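VP1 (Polyomavirus HPyV7, PDB 4PCH) probably builds the T=7 icosahedral viral shell as the major capsid protein, forming jelly-roll pentamers that take part in attachment to host cells. Local coordinates at residues B[11-14]-B[18-21]; B[121-126]-B[262-267]; B[217-222]-B[267-272]. All coordinates share one frame; numbering follows the deposited sequence.

Contact 2 is the core contact: all five touching residues are buried, and strands 117-124 and 253-271 meet by packing, mainly of apolar side chains. Contact 3 lies further along strand 253-271 and shares R267 with contact 2. Its apolar patch is partly buried, with arginine charges beside it. Contact 1, at the surface, its centre about 29 Å from that of the chain, closes the neck of a loop interrupting strand 9-27 by a hydroxyl-carbonyl hydrogen bond, a water between carbonyls and one methyl contact. Its segments pair with 253-271: V13 N lies 2.9 Å from Q268 O of contact 3, and Y21 O 2.7 Å from C266 N of contact 2. Strand 253-271 thus joins all three.

Contact 1 of 3, residues B[11-14]-B[18-21]; sequences DTVP and DTQY
T19 reaches back to the chain just before it with both branches of its side chain, one polar and one apolar. The hydroxyl does the close work: OG1 donates a hydrogen bond to the carbonyl of P14, 2.9 Å from T19 OG1 to P14 O. The angle at the carbonyl oxygen is 130° and the donor is tilted 25° out of the carbonyl plane, so the bond comes in off to one side of the C=O direction. With OG1 lying between its own backbone N and carbonyl carbon (chi1 69°), the methyl CG2 is left to face V13. There it meets V13 CG1 at 3.9 Å, the two side chains crossing at a slant. This methyl contact and the hydroxyl bond make up the tight part, and T19 OG1 is gripped a second time through a hydrogen bond with T16 N.

The fold explains the shape. In the jelly-roll sheet strands 9-27 and 253-271 are antiparallel neighbours, V13 pairing with Q268 and Y21 with C266. An advance of two residues on 253-271 (Q268 to C266) is thus matched by eight on 9-27 (V13 to Y21), and the surplus loops outward, interrupting the strand. V13 and T19, at the neck of this loop, both rest on the Q268 side chain.

The other side is looser and wet. A water lies between the backbones, 2.8 Å from V13 O and 3.1 Å from T19 O; it is placed to donate to both, although more acceptors surround it than it has protons. P14 lends only its carbonyl: its CB is directed away from 18-21, and the residue is exposed to solvent.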
loop_
_atom_site.group_PDB
_atom_site.type_symbol
_atom_site.label_atom_id
_atom_site.label_comp_id
_atom_site.label_asym_id
_atom_site.label_seq_id
_atom_site.Cartn_x
_atom_site.Cartn_y
_atom_site.Cartn_z
ATOM N N ASP B 11 -23.848 -26.965 -20.794
ATOM C CA ASP B 11 -24.474 -26.270 -19.676
ATOM C C ASP B 11 -24.157 -26.918 -18.346
ATOM O O ASP B 11 -23.860 -28.122 -18.267
ATOM C CB ASP B 11 -25.998 -26.195 -19.850
ATOM C CG ASP B 11 -26.423 -25.251 -20.971
ATOM O OD1 ASP B 11 -25.658 -24.332 -21.337
ATOM O OD2 ASP B 11 -27.541 -25.425 -21.482
ATOM N N THR B 12 -24.216 -26.112 -17.288
ATOM C CA THR B 12 -24.174 -26.661 -15.956
ATOM C C THR B 12 -25.398 -27.544 -15.766
ATOM O O THR B 12 -26.459 -27.327 -16.373
ATOM C CB THR B 12 -24.120 -25.580 -14.850
ATOM O OG1 THR B 12 -25.236 -24.705 -14.983
ATOM C CG2 THR B 12 -22.820 -24.765 -14.939
ATOM N N VAL B 13 -25.225 -28.558 -14.932
ATOM C CA VAL B 13 -26.306 -29.428 -14.528
ATOM C C VAL B 13 -27.139 -28.647 -13.488
ATOM O O VAL B 13 -26.564 -27.963 -12.641
ATOM C CB VAL B 13 -25.739 -30.721 -13.920
ATOM C CG1 VAL B 13 -26.841 -31.620 -13.406
ATOM C CG2 VAL B 13 -24.896 -31.458 -14.952
ATOM N N PRO B 14 -28.485 -28.722 -13.563
ATOM C CA PRO B 14 -29.277 -27.958 -12.589
ATOM C C PRO B 14 -28.803 -28.219 -11.150
ATOM O O PRO B 14 -28.523 -29.361 -10.785
ATOM C CB PRO B 14 -30.700 -28.478 -12.813
ATOM C CG PRO B 14 -30.715 -28.920 -14.242
ATOM C CD PRO B 14 -29.337 -29.491 -14.488
ATOM N N ASP B 18 -27.179 -33.118 -4.638
ATOM C CA ASP B 18 -26.284 -34.092 -5.260
ATOM C C ASP B 18 -25.361 -33.535 -6.360
ATOM O O ASP B 18 -24.348 -34.156 -6.654
ATOM C CB ASP B 18 -27.058 -35.282 -5.806
ATOM C CG ASP B 18 -27.708 -36.124 -4.700
ATOM O OD1 ASP B 18 -27.307 -36.036 -3.520
ATOM O OD2 ASP B 18 -28.632 -36.873 -5.036
ATOM N N THR B 19 -25.668 -32.377 -6.935
ATOM C CA THR B 19 -24.842 -31.843 -8.039
ATOM C C THR B 19 -23.904 -30.705 -7.589
ATOM O O THR B 19 -23.299 -30.024 -8.396
ATOM C CB THR B 19 -25.722 -31.428 -9.237
ATOM O OG1 THR B 19 -26.499 -30.273 -8.897
ATOM C CG2 THR B 19 -26.647 -32.597 -9.654
ATOM N N GLN B 20 -23.775 -30.513 -6.285
ATOM C CA GLN B 20 -22.836 -29.542 -5.730
ATOM C C GLN B 20 -22.013 -30.227 -4.663
ATOM O O GLN B 20 -22.510 -31.130 -4.007
ATOM C CB GLN B 20 -23.586 -28.360 -5.134
ATOM C CG GLN B 20 -24.401 -27.585 -6.151
ATOM C CD GLN B 20 -25.233 -26.494 -5.513
ATOM O OE1 GLN B 20 -24.852 -25.322 -5.521
ATOM N NE2 GLN B 20 -26.349 -26.875 -4.926
ATOM N N TYR B 21 -20.737 -29.858 -4.523
ATOM C CA TYR B 21 -19.874 -30.491 -3.534
ATOM C C TYR B 21 -18.795 -29.499 -3.177
ATOM O O TYR B 21 -18.318 -28.770 -4.031
ATOM C CB TYR B 21 -19.231 -31.765 -4.084
ATOM C CG TYR B 21 -18.238 -32.469 -3.167
ATOM C CD1 TYR B 21 -18.659 -33.227 -2.104
ATOM C CD2 TYR B 21 -16.865 -32.365 -3.387
ATOM C CE1 TYR B 21 -17.748 -33.872 -1.278
ATOM C CE2 TYR B 21 -15.959 -33.018 -2.588
ATOM C CZ TYR B 21 -16.401 -33.758 -1.523
ATOM O OH TYR B 21 -15.477 -34.389 -0.712
HETATM O O HOH W 1 -24.487 -28.713 -10.923
#

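Contact 2 of 3, residues B[121-126]-B[262-267]; sequences WACGGG and FRVHCR
W121 carries CG between its backbone N and carbonyl carbon (chi1 63°), which swings the indole off to one side and leaves CB as the part that meets strand 262-267. F262 answers with CG anti to its carbonyl carbon (chi1 -69°), sending the phenyl ring across the gap until its far end arrives over 121-124. F262 CZ comes to 3.9 Å from W121 CB, and CE2 is just as near to that CB. The same CE2 lies 4.1 Å from A122 O, so the ring end settles against both a methylene and a backbone carbonyl, approaching each obliquely. Further along, C123 and V264 point at one another, and C123 SG touches V264 CG2 at 4.3 Å, a looser apolar contact.

L227 packs beside both F262 and C123, while L88 covers C123 and A85 covers V264. The W121 side chain packs on F187, and W121 also meets Q205 of a neighbouring subunit, so it lies at both the interior and a subunit interface.

The axes of 121-124 and 262-267 come no closer than 10.2 Å and run in nearly the same direction, 29° apart. That is too wide for backbone pairing, and the contact is made mainly by side chains: the face-to-face packing of sheets inside a β-sandwich, here the jelly-roll of this VP1 fragment, the polyomavirus coat-protein domain.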
loop_
_atom_site.group_PDB
_atom_site.type_symbol
_atom_site.label_atom_id
_atom_site.label_comp_id
_atom_site.label_asym_id
_atom_site.label_seq_id
_atom_site.Cartn_x
_atom_site.Cartn_y
_atom_site.Cartn_z
ATOM N N TRP B 121 -0.589 -19.676 -4.605
ATOM C CA TRP B 121 -1.548 -20.770 -4.623
ATOM C C TRP B 121 -1.936 -21.096 -6.064
ATOM O O TRP B 121 -1.870 -20.240 -6.975
ATOM C CB TRP B 121 -2.796 -20.460 -3.761
ATOM C CG TRP B 121 -3.577 -19.292 -4.242
ATOM C CD1 TRP B 121 -3.524 -18.004 -3.750
ATOM C CD2 TRP B 121 -4.540 -19.274 -5.311
ATOM N NE1 TRP B 121 -4.364 -17.202 -4.472
ATOM C CE2 TRP B 121 -5.002 -17.949 -5.431
ATOM C CE3 TRP B 121 -5.037 -20.246 -6.190
ATOM C CZ2 TRP B 121 -5.942 -17.566 -6.393
ATOM C CZ3 TRP B 121 -5.978 -19.879 -7.137
ATOM C CH2 TRP B 121 -6.418 -18.536 -7.236
ATOM N N ALA B 122 -2.347 -22.342 -6.252
ATOM C CA ALA B 122 -2.920 -22.830 -7.512
ATOM C C ALA B 122 -3.969 -23.889 -7.245
ATOM O O ALA B 122 -3.898 -24.642 -6.270
ATOM C CB ALA B 122 -1.853 -23.356 -8.469
ATOM N N CYS B 123 -4.969 -23.905 -8.138
ATOM C CA CYS B 123 -6.047 -24.867 -8.157
ATOM C C CYS B 123 -6.338 -25.268 -9.589
ATOM O O CYS B 123 -6.597 -24.413 -10.451
ATOM C CB CYS B 123 -7.291 -24.245 -7.512
ATOM S SG CYS B 123 -8.733 -25.328 -7.506
ATOM N N GLY B 124 -6.308 -26.566 -9.871
ATOM C CA GLY B 124 -6.484 -27.040 -11.223
ATOM C C GLY B 124 -6.995 -28.470 -11.326
ATOM O O GLY B 124 -7.188 -29.163 -10.326
ATOM N N GLY B 125 -7.217 -28.893 -12.566
ATOM C CA GLY B 125 -7.700 -30.217 -12.867
ATOM C C GLY B 125 -6.589 -31.234 -13.094
ATOM O O GLY B 125 -6.862 -32.384 -13.413
ATOM N N GLY B 126 -5.347 -30.783 -12.944
ATOM C CA GLY B 126 -4.169 -31.646 -12.985
ATOM C C GLY B 126 -3.036 -30.854 -12.375
ATOM O O GLY B 126 -3.247 -29.729 -11.906
ATOM N N PHE B 262 -7.618 -24.402 1.944
ATOM C CA PHE B 262 -8.413 -24.224 0.732
ATOM C C PHE B 262 -9.796 -24.800 0.986
ATOM O O PHE B 262 -9.915 -25.859 1.609
ATOM C CB PHE B 262 -7.859 -25.014 -0.448
ATOM C CG PHE B 262 -6.539 -24.525 -0.989
ATOM C CD1 PHE B 262 -5.346 -24.903 -0.396
ATOM C CD2 PHE B 262 -6.496 -23.701 -2.123
ATOM C CE1 PHE B 262 -4.128 -24.501 -0.935
ATOM C CE2 PHE B 262 -5.280 -23.293 -2.664
ATOM C CZ PHE B 262 -4.090 -23.715 -2.062
ATOM N N ARG B 263 -10.836 -24.108 0.517
ATOM C CA ARG B 263 -12.171 -24.688 0.375
ATOM C C ARG B 263 -12.553 -24.528 -1.100
ATOM O O ARG B 263 -12.596 -23.418 -1.621
ATOM C CB ARG B 263 -13.208 -23.966 1.257
ATOM C CG ARG B 263 -14.602 -24.586 1.170
ATOM C CD ARG B 263 -15.648 -23.855 1.995
ATOM N NE ARG B 263 -15.309 -23.687 3.409
ATOM C CZ ARG B 263 -14.794 -22.590 3.968
ATOM N NH1 ARG B 263 -14.550 -22.588 5.273
ATOM N NH2 ARG B 263 -14.465 -21.502 3.246
ATOM N N VAL B 264 -12.836 -25.633 -1.769
ATOM C CA VAL B 264 -13.091 -25.590 -3.212
ATOM C C VAL B 264 -14.557 -25.935 -3.420
ATOM O O VAL B 264 -15.025 -26.988 -2.937
ATOM C CB VAL B 264 -12.191 -26.605 -3.969
ATOM C CG1 VAL B 264 -12.484 -26.583 -5.459
ATOM C CG2 VAL B 264 -10.709 -26.297 -3.755
ATOM N N HIS B 265 -15.279 -25.074 -4.140
ATOM C CA HIS B 265 -16.686 -25.296 -4.420
ATOM C C HIS B 265 -16.885 -25.809 -5.818
ATOM O O HIS B 265 -16.394 -25.215 -6.772
ATOM C CB HIS B 265 -17.443 -23.995 -4.259
ATOM C CG HIS B 265 -17.267 -23.377 -2.915
ATOM N ND1 HIS B 265 -18.219 -23.485 -1.921
ATOM C CD2 HIS B 265 -16.258 -22.645 -2.394
ATOM C CE1 HIS B 265 -17.797 -22.842 -0.846
ATOM N NE2 HIS B 265 -16.606 -22.340 -1.105
ATOM N N CYS B 266 -17.618 -26.909 -5.928
ATOM C CA CYS B 266 -17.815 -27.622 -7.207
ATOM C C CYS B 266 -19.293 -27.768 -7.543
ATOM O O CYS B 266 -20.142 -27.876 -6.658
ATOM C CB CYS B 266 -17.213 -29.015 -7.149
ATOM S SG CYS B 266 -15.444 -29.031 -6.813
ATOM N N ARG B 267 -19.573 -27.750 -8.836
ATOM C CA ARG B 267 -20.892 -28.071 -9.383
ATOM C C ARG B 267 -20.646 -29.015 -10.565
ATOM O O ARG B 267 -19.505 -29.313 -10.896
ATOM C CB ARG B 267 -21.649 -26.808 -9.845
ATOM C CG ARG B 267 -20.967 -26.067 -10.987
ATOM C CD ARG B 267 -21.455 -24.638 -11.146
ATOM N NE ARG B 267 -20.661 -23.943 -12.157
ATOM C CZ ARG B 267 -20.542 -22.621 -12.255
ATOM N NH1 ARG B 267 -21.228 -21.811 -11.439
ATOM N NH2 ARG B 267 -19.755 -22.105 -13.194
#

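Contact 3 of 3, residues B[217-222]-B[267-272]; sequences GILCTF and RQRRIK
I271 is the side chain to follow, because its two branches touch two different residues of 217-222. From CB, directed at that segment, the short branch CG2 meets L219 CD1 at 4.3 Å. The longer branch leaves with CG1 between the backbone N and carbonyl carbon (chi1 64°); CG1 serves as a spacer, and the extended second torsion (chi2 -179°) carries CD1 out to T221 CG2, 4.1 Å away, where the two side chains cross at about a right angle. L219 also branches between partners: while CD1 takes I271, CD2 lies 4.2 Å from R269 CG, against the aliphatic part of that arginine.

Beyond CG the R269 chain bends away, and its charged end is held elsewhere: NE forms a salt bridge with E84, and NH2 hydrogen-bonds to the carbonyl of L10. E84 also takes R267 and the backbone N of G217, so a single carboxylate links both segments beside the apolar patch. Between L219 and T221 the chain makes an inverse gamma turn centred on C220, closed by a weak bond from T221 N to L219 O.

Strands 208-219 and 253-271 both pair with 79-93, and their side chains meet over one face of it, as next-but-one neighbours can in an antiparallel jelly-roll sheet.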
loop_
_atom_site.group_PDB
_atom_site.type_symbol
_atom_site.label_atom_id
_atom_site.label_comp_id
_atom_site.label_asym_id
_atom_site.label_seq_id
_atom_site.Cartn_x
_atom_site.Cartn_y
_atom_site.Cartn_z
ATOM N N GLY B 217 -15.319 -22.727 -14.964
ATOM C CA GLY B 217 -14.304 -22.924 -13.954
ATOM C C GLY B 217 -13.330 -24.012 -14.337
ATOM O O GLY B 217 -13.197 -24.353 -15.497
ATOM N N ILE B 218 -12.688 -24.584 -13.333
ATOM C CA ILE B 218 -11.722 -25.643 -13.518
ATOM C C ILE B 218 -12.494 -26.950 -13.728
ATOM O O ILE B 218 -13.359 -27.291 -12.937
ATOM C CB ILE B 218 -10.840 -25.809 -12.278
ATOM C CG1 ILE B 218 -10.017 -24.546 -11.991
ATOM C CG2 ILE B 218 -9.939 -27.029 -12.428
ATOM C CD1 ILE B 218 -9.224 -24.039 -13.168
ATOM N N LEU B 219 -12.181 -27.664 -14.791
ATOM C CA LEU B 219 -12.883 -28.915 -15.103
ATOM C C LEU B 219 -12.058 -30.064 -14.574
ATOM O O LEU B 219 -10.961 -30.353 -15.077
ATOM C CB LEU B 219 -13.122 -29.026 -16.596
ATOM C CG LEU B 219 -13.923 -27.887 -17.228
ATOM C CD1 LEU B 219 -13.891 -28.036 -18.738
ATOM C CD2 LEU B 219 -15.349 -27.838 -16.702
ATOM N N CYS B 220 -12.580 -30.713 -13.535
ATOM C CA CYS B 220 -11.821 -31.715 -12.814
ATOM C C CYS B 220 -12.097 -33.072 -13.450
ATOM O O CYS B 220 -12.690 -33.964 -12.832
ATOM C CB CYS B 220 -12.221 -31.702 -11.347
ATOM S SG CYS B 220 -11.780 -30.165 -10.483
ATOM N N THR B 221 -11.624 -33.242 -14.678
ATOM C CA THR B 221 -12.071 -34.345 -15.515
ATOM C C THR B 221 -11.518 -35.687 -15.080
ATOM O O THR B 221 -12.041 -36.721 -15.490
ATOM C CB THR B 221 -11.694 -34.130 -16.986
ATOM O OG1 THR B 221 -10.284 -34.088 -17.120
ATOM C CG2 THR B 221 -12.266 -32.801 -17.516
ATOM N N PHE B 222 -10.431 -35.660 -14.300
ATOM C CA PHE B 222 -9.825 -36.903 -13.815
ATOM C C PHE B 222 -10.430 -37.361 -12.497
ATOM O O PHE B 222 -9.961 -38.354 -11.945
ATOM C CB PHE B 222 -8.302 -36.761 -13.628
ATOM C CG PHE B 222 -7.555 -36.317 -14.858
ATOM C CD1 PHE B 222 -7.991 -36.617 -16.126
ATOM C CD2 PHE B 222 -6.352 -35.632 -14.717
ATOM C CE1 PHE B 222 -7.271 -36.220 -17.243
ATOM C CE2 PHE B 222 -5.627 -35.247 -15.822
ATOM C CZ PHE B 222 -6.082 -35.532 -17.076
ATOM N N ARG B 267 -19.573 -27.750 -8.836
ATOM C CA ARG B 267 -20.892 -28.071 -9.383
ATOM C C ARG B 267 -20.646 -29.015 -10.565
ATOM O O ARG B 267 -19.505 -29.313 -10.896
ATOM C CB ARG B 267 -21.649 -26.808 -9.845
ATOM C CG ARG B 267 -20.967 -26.067 -10.987
ATOM C CD ARG B 267 -21.455 -24.638 -11.146
ATOM N NE ARG B 267 -20.661 -23.943 -12.157
ATOM C CZ ARG B 267 -20.542 -22.621 -12.255
ATOM N NH1 ARG B 267 -21.228 -21.811 -11.439
ATOM N NH2 ARG B 267 -19.755 -22.105 -13.194
ATOM N N GLN B 268 -21.702 -29.517 -11.172
ATOM C CA GLN B 268 -21.554 -30.406 -12.310
ATOM C C GLN B 268 -21.750 -29.676 -13.623
ATOM O O GLN B 268 -22.642 -28.830 -13.752
ATOM C CB GLN B 268 -22.506 -31.576 -12.174
ATOM C CG GLN B 268 -22.161 -32.456 -10.988
ATOM C CD GLN B 268 -23.068 -33.669 -10.837
ATOM O OE1 GLN B 268 -23.942 -33.952 -11.666
ATOM N NE2 GLN B 268 -22.840 -34.421 -9.765
ATOM N N ARG B 269 -20.968 -30.074 -14.612
ATOM C CA ARG B 269 -20.968 -29.455 -15.942
ATOM C C ARG B 269 -20.916 -30.564 -16.974
ATOM O O ARG B 269 -20.103 -31.490 -16.846
ATOM C CB ARG B 269 -19.746 -28.543 -16.059
ATOM C CG ARG B 269 -19.521 -27.863 -17.408
ATOM C CD ARG B 269 -20.491 -26.734 -17.678
ATOM N NE ARG B 269 -20.055 -25.514 -17.004
ATOM C CZ ARG B 269 -20.275 -24.273 -17.428
ATOM N NH1 ARG B 269 -19.823 -23.261 -16.709
ATOM N NH2 ARG B 269 -20.934 -24.037 -18.554
ATOM N N ARG B 270 -21.766 -30.493 -17.992
ATOM C CA ARG B 270 -21.657 -31.419 -19.131
ATOM C C ARG B 270 -20.663 -30.849 -20.165
ATOM O O ARG B 270 -20.605 -29.638 -20.422
ATOM C CB ARG B 270 -23.031 -31.782 -19.747
ATOM C CG ARG B 270 -23.018 -33.225 -20.317
ATOM C CD ARG B 270 -24.320 -33.760 -20.909
ATOM N NE ARG B 270 -25.127 -34.578 -19.989
ATOM C CZ ARG B 270 -24.924 -35.870 -19.666
ATOM N NH1 ARG B 270 -25.777 -36.450 -18.822
ATOM N NH2 ARG B 270 -23.893 -36.598 -20.138
ATOM N N ILE B 271 -19.796 -31.718 -20.673
ATOM C CA ILE B 271 -18.827 -31.349 -21.706
ATOM C C ILE B 271 -18.967 -32.334 -22.876
ATOM O O ILE B 271 -19.434 -33.474 -22.714
ATOM C CB ILE B 271 -17.387 -31.275 -21.147
ATOM C CG1 ILE B 271 -16.924 -32.649 -20.666
ATOM C CG2 ILE B 271 -17.292 -30.267 -19.997
ATOM C CD1 ILE B 271 -15.534 -32.696 -20.068
ATOM N N LYS B 272 -18.598 -31.876 -24.072
ATOM C CA LYS B 272 -18.802 -32.620 -25.319
ATOM C C LYS B 272 -17.553 -32.587 -26.186
ATOM O O LYS B 272 -16.748 -31.653 -26.067
ATOM C CB LYS B 272 -19.971 -31.998 -26.114
ATOM C CG LYS B 272 -20.348 -32.720 -27.401
ATOM C CD LYS B 272 -21.477 -32.002 -28.129
ATOM C CE LYS B 272 -21.797 -32.663 -29.463
ATOM N NZ LYS B 272 -22.163 -31.665 -30.503
#